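PDB 4GNX: putative uncharacterized protein from Ustilago maydis, which binds single-stranded DNA as a subunit of replication protein A, through a series of OB-fold domains, one of which carries a zinc site. Local coordinates for residues I3-P11 and L45-K53; F292-Y300 and L346-T354. All coordinates share one frame; numbering follows the deposited sequence.

Overall arrangement
From the N terminus, the chain first folds the segment 3-11, which precedes strand 17-30, back onto the turn between strands 39-46 and 51-57. Contact 1 thus closes a loop of 33 intervening residues within the first OB-fold domain. After a second OB domain, contact 2 pairs strand 290-310 with strand 341-352 in the C-terminal domain; the 45 residues between its segments include the four cysteines of the zinc site. The contacts neither nest nor cross: contact 1 is complete before contact 2 begins. Their centres lie 46 Å apart and their nearest atoms about 24 Å, yet the bound DNA passes close to both.

Contact 1 of 2, residues I3-P11 and L45-K53; sequences IYPIEGLSP and LLDDSGEIK
Pro5 opens the contact by laying CB of its ring beside the Ser49 side chain, 3.4 Å from OG. Ile6 follows and has the largest share of the interface. Its backbone N gives a hydrogen bond to Asp47 OD2 (3.0 Å, N-H...O angle 149°), received on the syn lone pair of that oxygen. CG1 lies anti to the carbonyl carbon (chi1 -79°), which runs the CG1-CD1 arm past the Asp47 carboxylate, with CD1 3.5 Å from Asp47 CG, while the CG2 branch of Ile6 meets Ile52 CG2 at 3.7 Å. Glu7 N bonds almost straight to Ser49 OG (3.1 Å, 171°), and its CB packs on Ser49 CB. Further along, Leu9 CD1 reaches Ile52 CD1 at 4.2 Å.

The acceptors are themselves held. Asp47 OD1 receives Ser49 N, Ser49 OG and Gly50 N, the first completing an Asx turn, and the Ser49 OG bond is 2.6 Å long. The carboxylate is therefore gripped at both oxygens, and the Ser49 hydroxyl donates to Asp47 OD1 while accepting from Glu7 N. Asp47 thus ties its own turn to the start of the 3-10 segment 6-8. Around this junction, Ile6 also rests on Ala20 and Leu9 on Ile18 of strand 17-30, and Leu9 and Ile52 both touch Ile97 of strand 95-99, so the N-terminal segment is packed against strands of the OB-fold sheet.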
loop_
_atom_site.group_PDB
_atom_site.type_symbol
_atom_site.label_atom_id
_atom_site.label_comp_id
_atom_site.label_asym_id
_atom_site.label_seq_id
_atom_site.Cartn_x
_atom_site.Cartn_y
_atom_site.Cartn_z
ATOM N N ILE C 3 -2.337 37.629 19.221
ATOM C CA ILE C 3 -1.673 36.346 18.832
ATOM C C ILE C 3 -2.650 35.185 18.891
ATOM O O ILE C 3 -3.515 35.135 19.767
ATOM C CB ILE C 3 -0.463 36.000 19.735
ATOM C CG1 ILE C 3 0.680 36.984 19.511
ATOM C CG2 ILE C 3 0.032 34.580 19.475
ATOM C CD1 ILE C 3 1.896 36.690 20.359
ATOM N N TYR C 4 -2.480 34.250 17.956
ATOM C CA TYR C 4 -3.287 33.034 17.872
ATOM C C TYR C 4 -2.445 31.786 18.131
ATOM O O TYR C 4 -1.283 31.738 17.714
ATOM C CB TYR C 4 -3.896 32.913 16.465
ATOM C CG TYR C 4 -5.200 33.647 16.252
ATOM C CD1 TYR C 4 -6.362 32.948 15.878
ATOM C CD2 TYR C 4 -5.280 35.039 16.422
ATOM C CE1 TYR C 4 -7.567 33.614 15.680
ATOM C CE2 TYR C 4 -6.477 35.714 16.232
ATOM C CZ TYR C 4 -7.620 35.004 15.861
ATOM O OH TYR C 4 -8.810 35.686 15.668
ATOM N N PRO C 5 -3.032 30.764 18.799
ATOM C CA PRO C 5 -2.480 29.411 18.734
ATOM C C PRO C 5 -2.609 28.927 17.309
ATOM O O PRO C 5 -3.521 29.376 16.603
ATOM C CB PRO C 5 -3.435 28.603 19.605
ATOM C CG PRO C 5 -4.723 29.348 19.548
ATOM C CD PRO C 5 -4.294 30.790 19.561
ATOM N N ILE C 6 -1.711 28.034 16.887
ATOM C CA ILE C 6 -1.745 27.451 15.530
ATOM C C ILE C 6 -3.066 26.734 15.235
ATOM O O ILE C 6 -3.660 26.932 14.172
ATOM C CB ILE C 6 -0.554 26.514 15.294
ATOM C CG1 ILE C 6 0.675 27.359 14.980
ATOM C CG2 ILE C 6 -0.834 25.556 14.139
ATOM C CD1 ILE C 6 1.987 26.625 15.101
ATOM N N GLU C 7 -3.523 25.923 16.188
ATOM C CA GLU C 7 -4.789 25.211 16.071
ATOM C C GLU C 7 -5.998 26.125 15.892
ATOM O O GLU C 7 -7.082 25.684 15.516
ATOM C CB GLU C 7 -4.969 24.323 17.281
ATOM C CG GLU C 7 -4.378 22.970 17.027
ATOM C CD GLU C 7 -5.189 22.213 15.993
ATOM O OE1 GLU C 7 -6.399 21.977 16.270
ATOM O OE2 GLU C 7 -4.626 21.867 14.913
ATOM N N GLY C 8 -5.784 27.405 16.159
ATOM C CA GLY C 8 -6.809 28.397 16.035
ATOM C C GLY C 8 -6.984 28.936 14.642
ATOM O O GLY C 8 -7.996 29.547 14.370
ATOM N N LEU C 9 -6.026 28.705 13.759
ATOM C CA LEU C 9 -6.027 29.282 12.407
ATOM C C LEU C 9 -7.031 28.694 11.426
ATOM O O LEU C 9 -7.293 27.491 11.420
ATOM C CB LEU C 9 -4.650 29.137 11.787
ATOM C CG LEU C 9 -3.442 29.642 12.584
ATOM C CD1 LEU C 9 -2.160 29.059 11.966
ATOM C CD2 LEU C 9 -3.429 31.166 12.678
ATOM N N SER C 10 -7.553 29.545 10.555
ATOM C CA SER C 10 -8.599 29.159 9.606
ATOM C C SER C 10 -8.661 30.197 8.492
ATOM O O SER C 10 -8.190 31.327 8.668
ATOM C CB SER C 10 -9.968 29.123 10.308
ATOM O OG SER C 10 -10.355 30.431 10.715
ATOM N N PRO C 11 -9.272 29.839 7.355
ATOM C CA PRO C 11 -9.506 30.848 6.309
ATOM C C PRO C 11 -10.447 31.983 6.756
ATOM O O PRO C 11 -10.403 33.077 6.184
ATOM C CB PRO C 11 -10.165 30.049 5.177
ATOM C CG PRO C 11 -10.006 28.595 5.536
ATOM C CD PRO C 11 -9.864 28.526 7.019
ATOM N N LEU C 45 6.096 24.127 11.369
ATOM C CA LEU C 45 6.004 25.009 12.539
ATOM C C LEU C 45 5.262 24.353 13.695
ATOM O O LEU C 45 4.287 23.629 13.484
ATOM C CB LEU C 45 5.288 26.301 12.161
ATOM C CG LEU C 45 5.902 27.099 11.026
ATOM C CD1 LEU C 45 4.893 28.105 10.542
ATOM C CD2 LEU C 45 7.152 27.794 11.524
ATOM N N LEU C 46 5.714 24.651 14.907
ATOM C CA LEU C 46 5.209 24.019 16.113
ATOM C C LEU C 46 4.951 25.016 17.245
ATOM O O LEU C 46 5.752 25.930 17.476
ATOM C CB LEU C 46 6.230 22.989 16.604
ATOM C CG LEU C 46 6.046 22.461 18.031
ATOM C CD1 LEU C 46 4.992 21.353 18.060
ATOM C CD2 LEU C 46 7.378 21.999 18.607
ATOM N N ASP C 47 3.837 24.826 17.948
ATOM C CA ASP C 47 3.624 25.477 19.235
ATOM C C ASP C 47 2.844 24.576 20.205
ATOM O O ASP C 47 2.612 23.394 19.913
ATOM C CB ASP C 47 2.992 26.881 19.076
ATOM C CG ASP C 47 1.532 26.852 18.602
ATOM O OD1 ASP C 47 0.871 25.796 18.644
ATOM O OD2 ASP C 47 1.031 27.917 18.192
ATOM N N ASP C 48 2.461 25.143 21.352
ATOM C CA ASP C 48 1.633 24.475 22.369
ATOM C C ASP C 48 0.404 23.803 21.783
ATOM O O ASP C 48 0.028 22.718 22.216
ATOM C CB ASP C 48 1.145 25.479 23.412
ATOM C CG ASP C 48 2.052 26.693 23.535
ATOM O OD1 ASP C 48 2.677 27.097 22.519
ATOM O OD2 ASP C 48 2.123 27.255 24.656
ATOM N N SER C 49 -0.221 24.455 20.805
ATOM C CA SER C 49 -1.478 23.966 20.267
ATOM C C SER C 49 -1.291 22.912 19.189
ATOM O O SER C 49 -2.164 22.063 19.007
ATOM C CB SER C 49 -2.356 25.117 19.769
ATOM O OG SER C 49 -1.718 25.850 18.744
ATOM N N GLY C 50 -0.163 22.949 18.487
ATOM C CA GLY C 50 0.077 21.978 17.439
ATOM C C GLY C 50 1.025 22.410 16.349
ATOM O O GLY C 50 1.828 23.330 16.532
ATOM N N GLU C 51 0.926 21.734 15.212
ATOM C CA GLU C 51 1.852 21.923 14.113
ATOM C C GLU C 51 1.161 22.442 12.853
ATOM O O GLU C 51 -0.031 22.199 12.641
ATOM C CB GLU C 51 2.590 20.620 13.818
ATOM C CG GLU C 51 3.539 20.188 14.929
ATOM C CD GLU C 51 4.137 18.796 14.722
ATOM O OE1 GLU C 51 3.473 17.797 15.102
ATOM O OE2 GLU C 51 5.280 18.701 14.199
ATOM N N ILE C 52 1.903 23.171 12.022
ATOM C CA ILE C 52 1.387 23.553 10.720
ATOM C C ILE C 52 2.522 23.717 9.726
ATOM O O ILE C 52 3.634 24.112 10.101
ATOM C CB ILE C 52 0.506 24.833 10.776
ATOM C CG1 ILE C 52 -0.176 25.079 9.427
ATOM C CG2 ILE C 52 1.325 26.051 11.187
ATOM C CD1 ILE C 52 -1.568 25.661 9.503
ATOM N N LYS C 53 2.212 23.405 8.466
ATOM C CA LYS C 53 3.108 23.642 7.351
ATOM C C LYS C 53 2.910 25.024 6.736
ATOM O O LYS C 53 1.777 25.470 6.498
ATOM C CB LYS C 53 2.868 22.604 6.275
ATOM C CG LYS C 53 3.903 22.638 5.181
ATOM C CD LYS C 53 3.616 21.605 4.109
ATOM C CE LYS C 53 4.606 21.764 2.968
ATOM N NZ LYS C 53 4.632 20.585 2.071
#

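Contact 2 of 2, residues F292-Y300 and L346-T354; sequences FNVRATVVY and LSTNVADAT. With nucleotides of chain G.
Thr348 chi1 (-172°) sets OG1 opposite its own N and 2.9 Å from Tyr300 O, which the hydroxyl approaches from above the carbonyl plane. The Tyr300 ring, with chi1 -177°, is carried away from strand 346-352 to the DNA, where OH donates to DT19 OP1 of chain G (2.7 Å) near the ring plane, and CD1 lies 3.4 Å from DT20 O4' of chain G.

Strands 290-310 and 341-352 are neighbours in the antiparallel sheet of the C-terminal OB domain, Thr297 and Ala351 exchanging two backbone bonds. Beyond Val298 and Val350 the register slips by one: Val299 N and Tyr300 N both donate to Asn349 O, a classic beta bulge. Tyr300 O is likewise shared, by Thr348 OG1 and Asn349 N (2.8 Å). On one face Ala296 CB touches Val350 CG2 at 3.8 Å, and the Val298 and Thr348 side chains cross at about a right angle, with Val298 CG1 3.5 Å from Thr348 OG1.

Ser347 OG donates to DT18 O2 of chain G at 2.8 Å. Protein hydroxyls thus grip a phosphate oxygen and a thymine carbonyl, while the bulge's paired bonds fix the backbone at Tyr300, consistent with the pairing presenting these groups to single-stranded DNA.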
loop_
_atom_site.group_PDB
_atom_site.type_symbol
_atom_site.label_atom_id
_atom_site.label_comp_id
_atom_site.label_asym_id
_atom_site.label_seq_id
_atom_site.Cartn_x
_atom_site.Cartn_y
_atom_site.Cartn_z
ATOM N N PHE C 292 12.104 -6.045 -6.698
ATOM C CA PHE C 292 10.898 -5.302 -6.409
ATOM C C PHE C 292 9.819 -6.185 -5.826
ATOM O O PHE C 292 9.887 -7.401 -5.925
ATOM C CB PHE C 292 10.382 -4.613 -7.672
ATOM C CG PHE C 292 10.037 -5.562 -8.790
ATOM C CD1 PHE C 292 8.752 -6.115 -8.891
ATOM C CD2 PHE C 292 10.985 -5.894 -9.760
ATOM C CE1 PHE C 292 8.429 -6.978 -9.938
ATOM C CE2 PHE C 292 10.670 -6.760 -10.802
ATOM C CZ PHE C 292 9.390 -7.298 -10.898
ATOM N N ASN C 293 8.833 -5.532 -5.213
ATOM C CA ASN C 293 7.596 -6.148 -4.739
ATOM C C ASN C 293 6.411 -5.606 -5.507
ATOM O O ASN C 293 6.341 -4.420 -5.776
ATOM C CB ASN C 293 7.404 -5.871 -3.251
ATOM C CG ASN C 293 8.295 -6.738 -2.381
ATOM O OD1 ASN C 293 8.539 -7.911 -2.694
ATOM N ND2 ASN C 293 8.793 -6.167 -1.280
ATOM N N VAL C 294 5.489 -6.488 -5.866
ATOM C CA VAL C 294 4.249 -6.098 -6.550
ATOM C C VAL C 294 3.028 -6.851 -6.001
ATOM O O VAL C 294 3.022 -8.071 -5.907
ATOM C CB VAL C 294 4.351 -6.284 -8.082
ATOM C CG1 VAL C 294 2.999 -6.180 -8.746
ATOM C CG2 VAL C 294 5.221 -5.216 -8.684
ATOM N N ARG C 295 2.003 -6.108 -5.614
ATOM C CA ARG C 295 0.703 -6.703 -5.330
ATOM C C ARG C 295 0.055 -6.920 -6.689
ATOM O O ARG C 295 -0.157 -5.950 -7.422
ATOM C CB ARG C 295 -0.153 -5.740 -4.516
ATOM C CG ARG C 295 -1.158 -6.431 -3.627
ATOM C CD ARG C 295 -2.256 -5.523 -3.072
ATOM N NE ARG C 295 -1.836 -4.305 -2.365
ATOM C CZ ARG C 295 -1.190 -4.272 -1.201
ATOM N NH1 ARG C 295 -0.811 -5.386 -0.586
ATOM N NH2 ARG C 295 -0.899 -3.103 -0.656
ATOM N N ALA C 296 -0.228 -8.169 -7.052
ATOM C CA ALA C 296 -0.901 -8.451 -8.321
ATOM C C ALA C 296 -1.795 -9.668 -8.247
ATOM O O ALA C 296 -1.695 -10.465 -7.299
ATOM C CB ALA C 296 0.097 -8.595 -9.446
ATOM N N THR C 297 -2.674 -9.802 -9.236
ATOM C CA THR C 297 -3.629 -10.893 -9.261
ATOM C C THR C 297 -3.227 -11.851 -10.350
ATOM O O THR C 297 -2.943 -11.423 -11.476
ATOM C CB THR C 297 -5.049 -10.403 -9.567
ATOM O OG1 THR C 297 -5.470 -9.494 -8.542
ATOM C CG2 THR C 297 -6.002 -11.554 -9.621
ATOM N N VAL C 298 -3.208 -13.146 -10.031
ATOM C CA VAL C 298 -2.957 -14.117 -11.068
ATOM C C VAL C 298 -4.175 -14.131 -11.976
ATOM O O VAL C 298 -5.286 -14.400 -11.538
ATOM C CB VAL C 298 -2.599 -15.524 -10.533
ATOM C CG1 VAL C 298 -2.571 -16.537 -11.669
ATOM C CG2 VAL C 298 -1.244 -15.499 -9.843
ATOM N N VAL C 299 -3.937 -13.806 -13.240
ATOM C CA VAL C 299 -4.953 -13.800 -14.288
ATOM C C VAL C 299 -4.857 -15.030 -15.213
ATOM O O VAL C 299 -5.865 -15.456 -15.775
ATOM C CB VAL C 299 -4.829 -12.496 -15.093
ATOM C CG1 VAL C 299 -5.202 -12.684 -16.545
ATOM C CG2 VAL C 299 -5.655 -11.404 -14.454
ATOM N N TYR C 300 -3.657 -15.588 -15.380
ATOM C CA TYR C 300 -3.458 -16.750 -16.263
ATOM C C TYR C 300 -2.207 -17.552 -15.932
ATOM O O TYR C 300 -1.152 -16.983 -15.644
ATOM C CB TYR C 300 -3.387 -16.323 -17.740
ATOM C CG TYR C 300 -3.242 -17.484 -18.721
ATOM C CD1 TYR C 300 -4.331 -18.316 -19.013
ATOM C CD2 TYR C 300 -2.027 -17.748 -19.359
ATOM C CE1 TYR C 300 -4.217 -19.379 -19.899
ATOM C CE2 TYR C 300 -1.904 -18.812 -20.246
ATOM C CZ TYR C 300 -3.000 -19.625 -20.514
ATOM O OH TYR C 300 -2.890 -20.685 -21.392
ATOM N N LEU C 346 6.847 -22.584 -13.948
ATOM C CA LEU C 346 5.624 -21.821 -14.064
ATOM C C LEU C 346 5.753 -20.534 -14.882
ATOM O O LEU C 346 6.630 -19.704 -14.636
ATOM C CB LEU C 346 5.141 -21.469 -12.668
ATOM C CG LEU C 346 3.833 -20.689 -12.551
ATOM C CD1 LEU C 346 2.727 -21.669 -12.199
ATOM C CD2 LEU C 346 3.971 -19.633 -11.464
ATOM N N SER C 347 4.854 -20.371 -15.845
ATOM C CA SER C 347 4.748 -19.118 -16.570
ATOM C C SER C 347 3.388 -18.486 -16.288
ATOM O O SER C 347 2.354 -18.993 -16.743
ATOM C CB SER C 347 4.912 -19.359 -18.063
ATOM O OG SER C 347 5.491 -18.229 -18.679
ATOM N N THR C 348 3.374 -17.379 -15.543
ATOM C CA THR C 348 2.108 -16.794 -15.113
ATOM C C THR C 348 1.926 -15.319 -15.421
ATOM O O THR C 348 2.797 -14.517 -15.133
ATOM C CB THR C 348 1.877 -17.023 -13.613
ATOM O OG1 THR C 348 0.557 -16.591 -13.292
ATOM C CG2 THR C 348 2.882 -16.250 -12.762
ATOM N N ASN C 349 0.781 -14.973 -15.996
ATOM C CA ASN C 349 0.436 -13.584 -16.291
ATOM C C ASN C 349 -0.344 -12.905 -15.149
ATOM O O ASN C 349 -1.448 -13.324 -14.783
ATOM C CB ASN C 349 -0.360 -13.507 -17.600
ATOM C CG ASN C 349 -0.530 -12.079 -18.111
ATOM O OD1 ASN C 349 -1.637 -11.588 -18.209
ATOM N ND2 ASN C 349 0.572 -11.417 -18.450
ATOM N N VAL C 350 0.238 -11.848 -14.589
ATOM C CA VAL C 350 -0.353 -11.152 -13.452
ATOM C C VAL C 350 -0.693 -9.731 -13.837
ATOM O O VAL C 350 -0.003 -9.126 -14.659
ATOM C CB VAL C 350 0.566 -11.154 -12.199
ATOM C CG1 VAL C 350 0.979 -12.578 -11.839
ATOM C CG2 VAL C 350 1.782 -10.251 -12.377
ATOM N N ALA C 351 -1.762 -9.205 -13.241
ATOM C CA ALA C 351 -2.240 -7.857 -13.556
ATOM C C ALA C 351 -2.556 -7.062 -12.308
ATOM O O ALA C 351 -2.832 -7.628 -11.261
ATOM C CB ALA C 351 -3.468 -7.928 -14.436
ATOM N N ASP C 352 -2.469 -5.746 -12.429
ATOM C CA ASP C 352 -3.019 -4.820 -11.445
ATOM C C ASP C 352 -3.735 -3.718 -12.217
ATOM O O ASP C 352 -4.081 -3.921 -13.388
ATOM C CB ASP C 352 -1.937 -4.283 -10.504
ATOM C CG ASP C 352 -0.861 -3.409 -11.212
ATOM O OD1 ASP C 352 -0.967 -3.120 -12.441
ATOM O OD2 ASP C 352 0.113 -3.004 -10.497
ATOM N N ALA C 353 -3.947 -2.555 -11.599
ATOM C CA ALA C 353 -4.678 -1.471 -12.278
ATOM C C ALA C 353 -3.826 -0.668 -13.256
ATOM O O ALA C 353 -4.353 0.167 -14.002
ATOM C CB ALA C 353 -5.349 -0.554 -11.283
ATOM N N THR C 354 -2.521 -0.924 -13.274
ATOM C CA THR C 354 -1.588 -0.162 -14.106
ATOM C C THR C 354 -1.103 -0.956 -15.315
ATOM O O THR C 354 -0.445 -0.420 -16.196
ATOM C CB THR C 354 -0.377 0.305 -13.281
ATOM O OG1 THR C 354 0.316 -0.832 -12.733
ATOM C CG2 THR C 354 -0.825 1.236 -12.132
ATOM P P DT G 20 -7.351 -17.889 -23.822
ATOM O OP1 DT G 20 -8.168 -19.129 -23.759
ATOM O OP2 DT G 20 -7.556 -16.946 -24.955
ATOM O "O5'" DT G 20 -7.526 -17.067 -22.464
ATOM C "C5'" DT G 20 -7.020 -17.570 -21.204
ATOM C "C4'" DT G 20 -7.475 -16.733 -20.025
ATOM O "O4'" DT G 20 -6.475 -15.748 -19.679
ATOM C "C3'" DT G 20 -8.801 -15.978 -20.179
ATOM O "O3'" DT G 20 -9.740 -16.402 -19.178
ATOM C "C2'" DT G 20 -8.449 -14.513 -19.949
ATOM C "C1'" DT G 20 -6.930 -14.453 -20.017
ATOM N N1 DT G 20 -6.369 -14.115 -21.339
ATOM C C2 DT G 20 -5.000 -14.027 -21.462
ATOM O O2 DT G 20 -4.234 -14.196 -20.529
ATOM N N3 DT G 20 -4.560 -13.726 -22.727
ATOM C C4 DT G 20 -5.333 -13.512 -23.854
ATOM O O4 DT G 20 -4.793 -13.244 -24.925
ATOM C C5 DT G 20 -6.760 -13.628 -23.653
ATOM C C7 DT G 20 -7.677 -13.412 -24.815
ATOM C C6 DT G 20 -7.200 -13.917 -22.422
ATOM P P DT G 19 -0.470 -20.032 -24.333
ATOM O OP1 DT G 19 -0.685 -20.121 -22.868
ATOM O OP2 DT G 19 0.624 -20.822 -24.951
ATOM O "O5'" DT G 19 -1.833 -20.516 -25.011
ATOM C "C5'" DT G 19 -2.793 -19.598 -25.576
ATOM C "C4'" DT G 19 -3.632 -18.968 -24.488
ATOM O "O4'" DT G 19 -2.951 -17.805 -23.967
ATOM C "C3'" DT G 19 -4.987 -18.441 -24.942
ATOM O "O3'" DT G 19 -5.814 -18.337 -23.781
ATOM C "C2'" DT G 19 -4.633 -17.059 -25.464
ATOM C "C1'" DT G 19 -3.536 -16.615 -24.498
ATOM N N1 DT G 19 -2.446 -15.799 -25.082
ATOM C C2 DT G 19 -1.652 -15.080 -24.215
ATOM O O2 DT G 19 -1.822 -15.073 -23.005
ATOM N N3 DT G 19 -0.648 -14.361 -24.819
ATOM C C4 DT G 19 -0.365 -14.294 -26.170
ATOM O O4 DT G 19 0.572 -13.605 -26.564
ATOM C C5 DT G 19 -1.236 -15.076 -27.022
ATOM C C7 DT G 19 -1.006 -15.066 -28.500
ATOM C C6 DT G 19 -2.216 -15.782 -26.443
ATOM P P DT G 18 3.569 -15.779 -27.797
ATOM O OP1 DT G 18 3.569 -16.509 -29.093
ATOM O OP2 DT G 18 3.376 -14.306 -27.783
ATOM O "O5'" DT G 18 2.450 -16.439 -26.877
ATOM C "C5'" DT G 18 2.267 -17.870 -26.834
ATOM C "C4'" DT G 18 2.090 -18.331 -25.406
ATOM O "O4'" DT G 18 3.268 -17.971 -24.661
ATOM C "C3'" DT G 18 0.919 -17.685 -24.664
ATOM O "O3'" DT G 18 -0.281 -18.477 -24.721
ATOM C "C2'" DT G 18 1.431 -17.488 -23.246
ATOM C "C1'" DT G 18 2.936 -17.716 -23.311
ATOM N N1 DT G 18 3.771 -16.592 -22.857
ATOM C C2 DT G 18 4.697 -16.851 -21.874
ATOM O O2 DT G 18 4.828 -17.946 -21.353
ATOM N N3 DT G 18 5.467 -15.773 -21.514
ATOM C C4 DT G 18 5.411 -14.496 -22.037
ATOM O O4 DT G 18 6.170 -13.629 -21.613
ATOM C C5 DT G 18 4.425 -14.296 -23.075
ATOM C C7 DT G 18 4.290 -12.942 -23.698
ATOM C C6 DT G 18 3.669 -15.344 -23.434
#